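PDB 6GNE: probable starch synthase 4, chloroplastic/amyloplastic from Arabidopsis thaliana, which belongs to the starch synthase family of glycosyltransferases and adopts the two-domain GT-B fold, here with ADP bound in the cleft between the domains. Local coordinates for residues Ser268-Phe281 and Tyr375-Ser387. Residues are numbered along the deposited sequence; the frame is centred on the assembly and turned at random.
With ADP (adenosine-5'-diphosphate), chain F.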
ATOM      1  N   SER A 268      -0.788   1.869 -15.386  1.00 43.74           N
ATOM      2  CA  SER A 268      -1.993   2.442 -14.735  1.00 42.71           C
ATOM      3  C   SER A 268      -1.846   3.908 -14.353  1.00 41.14           C
ATOM      4  O   SER A 268      -2.720   4.717 -14.634  1.00 43.14           O
ATOM      5  CB  SER A 268      -2.356   1.666 -13.475  1.00 42.05           C
ATOM      6  OG  SER A 268      -3.065   0.491 -13.816  1.00 47.73           O
ATOM      7  N   TRP A 269      -0.747   4.252 -13.690  1.00 39.51           N
ATOM      8  CA  TRP A 269      -0.471   5.643 -13.295  1.00 37.93           C
ATOM      9  C   TRP A 269       0.398   6.311 -14.352  1.00 38.14           C
ATOM     10  O   TRP A 269       1.620   6.298 -14.261  1.00 37.31           O
ATOM     11  CB  TRP A 269       0.147   5.675 -11.904  1.00 35.99           C
ATOM     12  CG  TRP A 269      -0.792   5.132 -10.864  1.00 35.81           C
ATOM     13  CD1 TRP A 269      -0.760   3.889 -10.283  1.00 36.37           C
ATOM     14  CD2 TRP A 269      -1.912   5.800 -10.301  1.00 35.76           C
ATOM     15  NE1 TRP A 269      -1.791   3.752  -9.382  1.00 35.85           N
ATOM     16  CE2 TRP A 269      -2.522   4.907  -9.393  1.00 36.58           C
ATOM     17  CE3 TRP A 269      -2.480   7.057 -10.496  1.00 36.18           C
ATOM     18  CZ2 TRP A 269      -3.657   5.254  -8.670  1.00 37.10           C
ATOM     19  CZ3 TRP A 269      -3.598   7.397  -9.782  1.00 36.67           C
ATOM     20  CH2 TRP A 269      -4.177   6.510  -8.878  1.00 36.49           C
ATOM     21  N   ASN A 270      -0.251   6.845 -15.382  1.00 38.62           N
ATOM     22  CA  ASN A 270       0.440   7.475 -16.506  1.00 39.84           C
ATOM     23  C   ASN A 270      -0.417   8.606 -17.055  1.00 40.61           C
ATOM     24  O   ASN A 270      -1.454   8.336 -17.661  1.00 43.17           O
ATOM     25  CB  ASN A 270       0.698   6.453 -17.622  1.00 40.53           C
ATOM     26  CG  ASN A 270       1.496   7.025 -18.795  1.00 41.12           C
ATOM     27  OD1 ASN A 270       1.766   8.226 -18.894  1.00 40.44           O
ATOM     28  ND2 ASN A 270       1.859   6.157 -19.698  1.00 41.62           N
ATOM     29  N   PRO A 271       0.019   9.867 -16.882  1.00 40.59           N
ATOM     30  CA  PRO A 271      -0.795  10.993 -17.363  1.00 41.69           C
ATOM     31  C   PRO A 271      -1.078  11.002 -18.893  1.00 44.24           C
ATOM     32  O   PRO A 271      -2.078  11.563 -19.331  1.00 44.98           O
ATOM     33  CB  PRO A 271       0.037  12.215 -16.956  1.00 41.38           C
ATOM     34  CG  PRO A 271       1.442  11.717 -16.923  1.00 41.05           C
ATOM     35  CD  PRO A 271       1.295  10.343 -16.326  1.00 40.21           C
ATOM     36  N   ALA A 272      -0.189  10.397 -19.677  1.00 45.72           N
ATOM     37  CA  ALA A 272      -0.321  10.346 -21.133  1.00 47.52           C
ATOM     38  C   ALA A 272      -1.474   9.488 -21.619  1.00 47.78           C
ATOM     39  O   ALA A 272      -1.964   9.712 -22.723  1.00 49.26           O
ATOM     40  CB  ALA A 272       0.985   9.872 -21.774  1.00 47.96           C
ATOM     41  N   THR A 273      -1.863   8.490 -20.827  1.00 46.12           N
ATOM     42  CA  THR A 273      -2.899   7.534 -21.239  1.00 47.19           C
ATOM     43  C   THR A 273      -3.950   7.317 -20.181  1.00 46.59           C
ATOM     44  O   THR A 273      -4.658   6.349 -20.249  1.00 47.01           O
ATOM     45  CB  THR A 273      -2.287   6.134 -21.554  1.00 46.94           C
ATOM     46  OG1 THR A 273      -1.669   5.611 -20.381  1.00 45.32           O
ATOM     47  CG2 THR A 273      -1.259   6.207 -22.637  1.00 48.98           C
ATOM     48  N   ASP A 274      -4.050   8.192 -19.193  1.00 47.73           N
ATOM     49  CA  ASP A 274      -4.951   7.959 -18.056  1.00 48.55           C
ATOM     50  C   ASP A 274      -6.408   8.183 -18.543  1.00 51.74           C
ATOM     51  O   ASP A 274      -6.759   9.293 -18.985  1.00 53.89           O
ATOM     52  CB  ASP A 274      -4.590   8.888 -16.895  1.00 46.86           C
ATOM     53  CG  ASP A 274      -5.324   8.571 -15.629  1.00 46.98           C
ATOM     54  OD1 ASP A 274      -6.445   8.017 -15.670  1.00 49.21           O
ATOM     55  OD2 ASP A 274      -4.774   8.905 -14.557  1.00 46.60           O
ATOM     56  N   PRO A 275      -7.238   7.120 -18.523  1.00 53.86           N
ATOM     57  CA  PRO A 275      -8.623   7.283 -19.032  1.00 54.65           C
ATOM     58  C   PRO A 275      -9.511   8.115 -18.096  1.00 54.45           C
ATOM     59  O   PRO A 275     -10.461   8.711 -18.574  1.00 57.40           O
ATOM     60  CB  PRO A 275      -9.139   5.843 -19.149  1.00 54.67           C
ATOM     61  CG  PRO A 275      -8.324   5.053 -18.161  1.00 53.70           C
ATOM     62  CD  PRO A 275      -6.975   5.738 -18.039  1.00 53.16           C
ATOM     63  N   PHE A 276      -9.179   8.176 -16.804  1.00 52.63           N
ATOM     64  CA  PHE A 276      -9.925   9.006 -15.838  1.00 52.13           C
ATOM     65  C   PHE A 276      -9.753  10.541 -15.987  1.00 51.59           C
ATOM     66  O   PHE A 276     -10.494  11.297 -15.372  1.00 50.29           O
ATOM     67  CB  PHE A 276      -9.543   8.636 -14.409  1.00 49.96           C
ATOM     68  CG  PHE A 276      -9.855   7.226 -14.041  1.00 50.56           C
ATOM     69  CD1 PHE A 276     -11.170   6.816 -13.832  1.00 51.86           C
ATOM     70  CD2 PHE A 276      -8.833   6.299 -13.861  1.00 49.82           C
ATOM     71  CE1 PHE A 276     -11.445   5.494 -13.470  1.00 52.85           C
ATOM     72  CE2 PHE A 276      -9.099   4.976 -13.486  1.00 49.00           C
ATOM     73  CZ  PHE A 276     -10.398   4.571 -13.282  1.00 50.98           C
ATOM     74  N   LEU A 277      -8.786  10.992 -16.785  1.00 50.98           N
ATOM     75  CA  LEU A 277      -8.509  12.421 -16.927  1.00 50.10           C
ATOM     76  C   LEU A 277      -9.344  13.059 -17.997  1.00 52.51           C
ATOM     77  O   LEU A 277      -9.737  12.407 -18.942  1.00 55.12           O
ATOM     78  CB  LEU A 277      -7.019  12.670 -17.256  1.00 47.86           C
ATOM     79  CG  LEU A 277      -5.944  12.308 -16.240  1.00 45.60           C
ATOM     80  CD1 LEU A 277      -4.576  12.851 -16.639  1.00 44.85           C
ATOM     81  CD2 LEU A 277      -6.312  12.779 -14.847  1.00 44.66           C
ATOM     82  N   LYS A 278      -9.543  14.360 -17.876  1.00 55.42           N
ATOM     83  CA  LYS A 278     -10.112  15.151 -18.969  1.00 60.59           C
ATOM     84  C   LYS A 278      -9.109  15.274 -20.122  1.00 58.98           C
ATOM     85  O   LYS A 278      -9.458  15.006 -21.283  1.00 61.62           O
ATOM     86  CB  LYS A 278     -10.523  16.566 -18.485  1.00 64.42           C
ATOM     87  CG  LYS A 278     -11.414  17.328 -19.486  1.00 70.80           C
ATOM     88  CD  LYS A 278     -11.166  18.841 -19.530  1.00 72.36           C
ATOM     89  CE  LYS A 278     -11.440  19.446 -20.917  1.00 75.67           C
ATOM     90  NZ  LYS A 278     -10.385  20.473 -21.254  1.00 77.21           N
ATOM     91  N   ALA A 279      -7.893  15.717 -19.793  1.00 54.30           N
ATOM     92  CA  ALA A 279      -6.829  15.873 -20.774  1.00 52.92           C
ATOM     93  C   ALA A 279      -5.586  15.107 -20.348  1.00 49.52           C
ATOM     94  O   ALA A 279      -5.319  14.908 -19.167  1.00 46.66           O
ATOM     95  CB  ALA A 279      -6.510  17.340 -20.995  1.00 53.06           C
ATOM     96  N   GLN A 280      -4.822  14.702 -21.344  1.00 48.97           N
ATOM     97  CA  GLN A 280      -3.649  13.883 -21.176  1.00 47.11           C
ATOM     98  C   GLN A 280      -2.457  14.825 -21.250  1.00 45.02           C
ATOM     99  O   GLN A 280      -2.549  15.895 -21.792  1.00 44.46           O
ATOM    100  CB  GLN A 280      -3.563  12.802 -22.292  1.00 49.98           C
ATOM    101  CG  GLN A 280      -4.889  12.181 -22.802  1.00 52.40           C
ATOM    102  CD  GLN A 280      -5.428  11.073 -21.916  1.00 51.24           C
ATOM    103  OE1 GLN A 280      -5.550   9.944 -22.355  1.00 53.90           O
ATOM    104  NE2 GLN A 280      -5.733  11.383 -20.666  1.00 49.51           N
ATOM    105  N   PHE A 281      -1.330  14.413 -20.679  1.00 43.02           N
ATOM    106  CA  PHE A 281      -0.089  15.189 -20.746  1.00 42.07           C
ATOM    107  C   PHE A 281       1.086  14.316 -20.361  1.00 41.41           C
ATOM    108  O   PHE A 281       0.907  13.189 -19.904  1.00 42.13           O
ATOM    109  CB  PHE A 281      -0.154  16.425 -19.839  1.00 40.20           C
ATOM    110  CG  PHE A 281      -0.284  16.115 -18.367  1.00 37.20           C
ATOM    111  CD1 PHE A 281      -1.476  15.675 -17.825  1.00 35.69           C
ATOM    112  CD2 PHE A 281       0.783  16.314 -17.523  1.00 35.79           C
ATOM    113  CE1 PHE A 281      -1.595  15.426 -16.465  1.00 34.44           C
ATOM    114  CE2 PHE A 281       0.666  16.064 -16.159  1.00 34.16           C
ATOM    115  CZ  PHE A 281      -0.528  15.609 -15.626  1.00 33.20           C
ATOM    116  N   TYR A 375     -13.722   7.894  -0.097  1.00 38.36           N
ATOM    117  CA  TYR A 375     -12.838   7.145  -0.988  1.00 38.26           C
ATOM    118  C   TYR A 375     -13.381   7.354  -2.396  1.00 38.97           C
ATOM    119  O   TYR A 375     -14.536   7.107  -2.602  1.00 40.18           O
ATOM    120  CB  TYR A 375     -12.812   5.632  -0.639  1.00 38.65           C
ATOM    121  CG  TYR A 375     -11.769   4.934  -1.448  1.00 39.14           C
ATOM    122  CD1 TYR A 375     -10.422   4.979  -1.055  1.00 38.62           C
ATOM    123  CD2 TYR A 375     -12.088   4.320  -2.682  1.00 40.48           C
ATOM    124  CE1 TYR A 375      -9.414   4.407  -1.828  1.00 38.15           C
ATOM    125  CE2 TYR A 375     -11.090   3.765  -3.469  1.00 40.93           C
ATOM    126  CZ  TYR A 375      -9.749   3.807  -3.027  1.00 40.43           C
ATOM    127  OH  TYR A 375      -8.741   3.249  -3.795  1.00 42.08           O
ATOM    128  N   ASP A 376     -12.583   7.852  -3.336  1.00 39.28           N
ATOM    129  CA  ASP A 376     -13.025   7.984  -4.733  1.00 40.91           C
ATOM    130  C   ASP A 376     -11.839   7.880  -5.703  1.00 42.26           C
ATOM    131  O   ASP A 376     -10.997   8.781  -5.790  1.00 39.80           O
ATOM    132  CB  ASP A 376     -13.764   9.312  -4.927  1.00 41.88           C
ATOM    133  CG  ASP A 376     -14.429   9.445  -6.294  1.00 42.53           C
ATOM    134  OD1 ASP A 376     -13.906   8.963  -7.309  1.00 41.37           O
ATOM    135  OD2 ASP A 376     -15.481  10.101  -6.367  1.00 45.64           O
ATOM    136  N   GLU A 377     -11.823   6.787  -6.459  1.00 46.05           N
ATOM    137  CA  GLU A 377     -10.740   6.471  -7.378  1.00 47.06           C
ATOM    138  C   GLU A 377     -10.651   7.462  -8.518  1.00 45.53           C
ATOM    139  O   GLU A 377      -9.623   8.075  -8.754  1.00 43.61           O
ATOM    140  CB  GLU A 377     -10.893   5.048  -7.952  1.00 51.49           C
ATOM    141  CG  GLU A 377      -9.560   4.492  -8.439  1.00 54.66           C
ATOM    142  CD  GLU A 377      -9.645   3.307  -9.399  1.00 58.57           C
ATOM    143  OE1 GLU A 377      -8.553   2.944  -9.885  1.00 60.72           O
ATOM    144  OE2 GLU A 377     -10.740   2.736  -9.655  1.00 60.09           O
ATOM    145  N   ALA A 378     -11.745   7.620  -9.234  1.00 46.78           N
ATOM    146  CA  ALA A 378     -11.778   8.548 -10.359  1.00 46.49           C
ATOM    147  C   ALA A 378     -11.202   9.914  -9.932  1.00 44.48           C
ATOM    148  O   ALA A 378     -10.285  10.446 -10.555  1.00 42.12           O
ATOM    149  CB  ALA A 378     -13.207   8.672 -10.896  1.00 47.92           C
ATOM    150  N   LEU A 379     -11.723  10.453  -8.837  1.00 44.87           N
ATOM    151  CA  LEU A 379     -11.334  11.785  -8.363  1.00 45.22           C
ATOM    152  C   LEU A 379      -9.854  11.928  -8.011  1.00 41.51           C
ATOM    153  O   LEU A 379      -9.246  12.972  -8.323  1.00 42.37           O
ATOM    154  CB  LEU A 379     -12.177  12.225  -7.150  1.00 49.00           C
ATOM    155  CG  LEU A 379     -13.131  13.368  -7.468  1.00 53.61           C
ATOM    156  CD1 LEU A 379     -14.000  13.627  -6.242  1.00 58.38           C
ATOM    157  CD2 LEU A 379     -12.366  14.641  -7.880  1.00 54.28           C
ATOM    158  N   SER A 380      -9.283  10.901  -7.377  1.00 36.45           N
ATOM    159  CA  SER A 380      -7.851  10.902  -7.080  1.00 33.69           C
ATOM    160  C   SER A 380      -7.002  11.135  -8.313  1.00 32.73           C
ATOM    161  O   SER A 380      -6.096  11.961  -8.293  1.00 31.92           O
ATOM    162  CB  SER A 380      -7.402   9.643  -6.332  1.00 31.91           C
ATOM    163  OG  SER A 380      -7.386   8.515  -7.143  1.00 31.46           O
ATOM    164  N   HIS A 381      -7.312  10.444  -9.405  1.00 33.48           N
ATOM    165  CA  HIS A 381      -6.625  10.713 -10.668  1.00 33.47           C
ATOM    166  C   HIS A 381      -6.615  12.195 -11.024  1.00 33.42           C
ATOM    167  O   HIS A 381      -5.551  12.748 -11.247  1.00 33.20           O
ATOM    168  CB  HIS A 381      -7.181   9.871 -11.809  1.00 34.79           C
ATOM    169  CG  HIS A 381      -6.768   8.430 -11.759  1.00 34.73           C
ATOM    170  ND1 HIS A 381      -5.712   7.936 -12.485  1.00 33.74           N
ATOM    171  CD2 HIS A 381      -7.266   7.380 -11.061  1.00 35.15           C
ATOM    172  CE1 HIS A 381      -5.583   6.647 -12.244  1.00 34.06           C
ATOM    173  NE2 HIS A 381      -6.508   6.285 -11.379  1.00 33.94           N
ATOM    174  N   THR A 382      -7.779  12.839 -11.057  1.00 35.51           N
ATOM    175  CA  THR A 382      -7.863  14.255 -11.470  1.00 36.72           C
ATOM    176  C   THR A 382      -7.179  15.177 -10.458  1.00 35.93           C
ATOM    177  O   THR A 382      -6.656  16.224 -10.838  1.00 36.29           O
ATOM    178  CB  THR A 382      -9.323  14.725 -11.729  1.00 40.14           C
ATOM    179  OG1 THR A 382     -10.151  14.428 -10.596  1.00 42.79           O
ATOM    180  CG2 THR A 382      -9.944  14.016 -12.936  1.00 41.37           C
ATOM    181  N   ILE A 383      -7.142  14.788  -9.177  1.00 35.35           N
ATOM    182  CA  ILE A 383      -6.456  15.592  -8.148  1.00 33.70           C
ATOM    183  C   ILE A 383      -4.959  15.557  -8.294  1.00 32.28           C
ATOM    184  O   ILE A 383      -4.318  16.607  -8.197  1.00 33.96           O
ATOM    185  CB  ILE A 383      -6.903  15.246  -6.710  1.00 32.81           C
ATOM    186  CG1 ILE A 383      -8.318  15.774  -6.477  1.00 33.74           C
ATOM    187  CG2 ILE A 383      -5.964  15.859  -5.685  1.00 32.25           C
ATOM    188  CD1 ILE A 383      -8.974  15.242  -5.222  1.00 34.52           C
ATOM    189  N   TYR A 384      -4.392  14.378  -8.515  1.00 31.84           N
ATOM    190  CA  TYR A 384      -2.946  14.272  -8.806  1.00 31.04           C
ATOM    191  C   TYR A 384      -2.625  15.135 -10.045  1.00 32.13           C
ATOM    192  O   TYR A 384      -1.688  15.932 -10.027  1.00 33.86           O
ATOM    193  CB  TYR A 384      -2.511  12.829  -9.072  1.00 30.73           C
ATOM    194  CG  TYR A 384      -2.487  11.892  -7.872  1.00 30.54           C
ATOM    195  CD1 TYR A 384      -1.635  12.127  -6.779  1.00 29.94           C
ATOM    196  CD2 TYR A 384      -3.272  10.734  -7.846  1.00 31.03           C
ATOM    197  CE1 TYR A 384      -1.590  11.263  -5.686  1.00 29.04           C
ATOM    198  CE2 TYR A 384      -3.240   9.852  -6.746  1.00 31.44           C
ATOM    199  CZ  TYR A 384      -2.395  10.111  -5.666  1.00 29.67           C
ATOM    200  OH  TYR A 384      -2.368   9.229  -4.609  1.00 27.87           O
ATOM    201  N   ALA A 385      -3.403  14.991 -11.109  1.00 31.54           N
ATOM    202  CA  ALA A 385      -3.178  15.737 -12.332  1.00 32.48           C
ATOM    203  C   ALA A 385      -3.264  17.246 -12.141  1.00 33.26           C
ATOM    204  O   ALA A 385      -2.377  17.977 -12.593  1.00 33.32           O
ATOM    205  CB  ALA A 385      -4.187  15.316 -13.390  1.00 33.74           C
ATOM    206  N   ALA A 386      -4.333  17.703 -11.478  1.00 33.36           N
ATOM    207  CA  ALA A 386      -4.582  19.133 -11.317  1.00 35.06           C
ATOM    208  C   ALA A 386      -3.613  19.863 -10.371  1.00 33.67           C
ATOM    209  O   ALA A 386      -3.325  21.031 -10.572  1.00 33.33           O
ATOM    210  CB  ALA A 386      -6.016  19.376 -10.858  1.00 36.08           C
ATOM    211  N   SER A 387      -3.132  19.175  -9.352  1.00 32.48           N
ATOM    212  CA  SER A 387      -2.438  19.841  -8.255  1.00 33.20           C
ATOM    213  C   SER A 387      -1.016  20.255  -8.653  1.00 32.65           C
ATOM    214  O   SER A 387      -0.374  19.582  -9.449  1.00 32.96           O
ATOM    215  CB  SER A 387      -2.433  18.944  -7.004  1.00 32.26           C
ATOM    216  OG  SER A 387      -1.686  17.767  -7.222  1.00 31.41           O
TER
HETATM  217  PB  ADP F 601      -1.480   3.662   2.728  1.00 27.46           P
HETATM  218  O1B ADP F 601      -1.103   2.286   2.266  1.00 28.85           O
HETATM  219  O2B ADP F 601      -2.905   4.079   2.504  1.00 27.40           O
HETATM  220  O3B ADP F 601      -1.062   3.883   4.164  1.00 28.09           O
HETATM  221  PA  ADP F 601       0.034   4.434   0.397  1.00 28.50           P
HETATM  222  O1A ADP F 601       0.584   5.759  -0.044  1.00 29.64           O
HETATM  223  O2A ADP F 601       1.033   3.306   0.419  1.00 30.69           O
HETATM  224  O3A ADP F 601      -0.625   4.697   1.843  1.00 27.33           O
HETATM  225  O5' ADP F 601      -1.190   3.969  -0.533  1.00 28.95           O
HETATM  226  C5' ADP F 601      -2.355   4.774  -0.719  1.00 29.36           C
HETATM  227  C4' ADP F 601      -3.150   4.448  -1.997  1.00 28.85           C
HETATM  228  O4' ADP F 601      -4.554   4.621  -1.753  1.00 28.56           O
HETATM  229  C3' ADP F 601      -2.856   5.391  -3.145  1.00 28.13           C
HETATM  230  O3' ADP F 601      -3.131   4.721  -4.363  1.00 27.88           O
HETATM  231  C2' ADP F 601      -3.863   6.497  -2.964  1.00 27.70           C
HETATM  232  O2' ADP F 601      -4.136   7.197  -4.165  1.00 28.75           O
HETATM  233  C1' ADP F 601      -5.062   5.716  -2.514  1.00 28.36           C
HETATM  234  N9  ADP F 601      -5.990   6.483  -1.655  1.00 29.82           N
HETATM  235  C8  ADP F 601      -5.843   6.770  -0.356  1.00 29.22           C
HETATM  236  N7  ADP F 601      -6.920   7.445   0.105  1.00 29.29           N
HETATM  237  C5  ADP F 601      -7.783   7.596  -0.912  1.00 29.69           C
HETATM  238  C6  ADP F 601      -9.124   8.226  -1.122  1.00 29.92           C
HETATM  239  N6  ADP F 601      -9.752   8.854  -0.097  1.00 28.33           N
HETATM  240  N1  ADP F 601      -9.667   8.144  -2.370  1.00 29.74           N
HETATM  241  C2  ADP F 601      -9.007   7.529  -3.386  1.00 30.03           C
HETATM  242  N3  ADP F 601      -7.800   6.955  -3.253  1.00 29.05           N
HETATM  243  C4  ADP F 601      -7.156   6.960  -2.069  1.00 29.65           C
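His381 turns CG anti to its own carbonyl carbon (chi1 -74°), setting its imidazole against loop 268-281, where Asp274, with CG anti to the backbone N (chi1 -171°), brings its carboxylate to the ring edge. His381 ND1 donates to Asp274 OD2 (2.5 Å) in a somewhat bent bond, the carboxylate standing nearly perpendicular to the imidazole. Tyr409 OH also bonds Asp274 OD2, while Asp274 OD1 accepts from Phe276 N (3.0 Å) in an Asx turn at the start of the type I turn 274-277. Both imidazole faces are covered. On one, the six-membered ring of Trp269 forms an offset stack, planes 9° apart, with Trp269 CZ3 3.3 Å from His381 CE1. Over the centre of the other sits Phe276 CD2, 3.4 Å from His381 CD2, its ring inclined to the imidazole; farther round, Phe276 CD1 rests on Ala378 CB (4.0 Å). One helical turn on from His381, Leu277 CD2 packs on Ala385 CB (3.6 Å), a methyl that also meets the edge of Phe281. Trp269 extends the aromatic cluster to Tyr384, whose OH shares a hydrogen bond with ADP O2' (2.7 Å). At the helix start, Asp376 N donates to ADP N1 (3.1 Å), and its side chain caps the helix through Leu379 N. The loop thus backs a nucleotide-binding helix of the C-terminal Rossmann-like domain. With two bonds on OD2 and one on OD1, Asp274 is fixed in place; its negative charge probably polarises the sandwiched imidazole, joining loop to helix by a polar bond within an otherwise largely apolar interface.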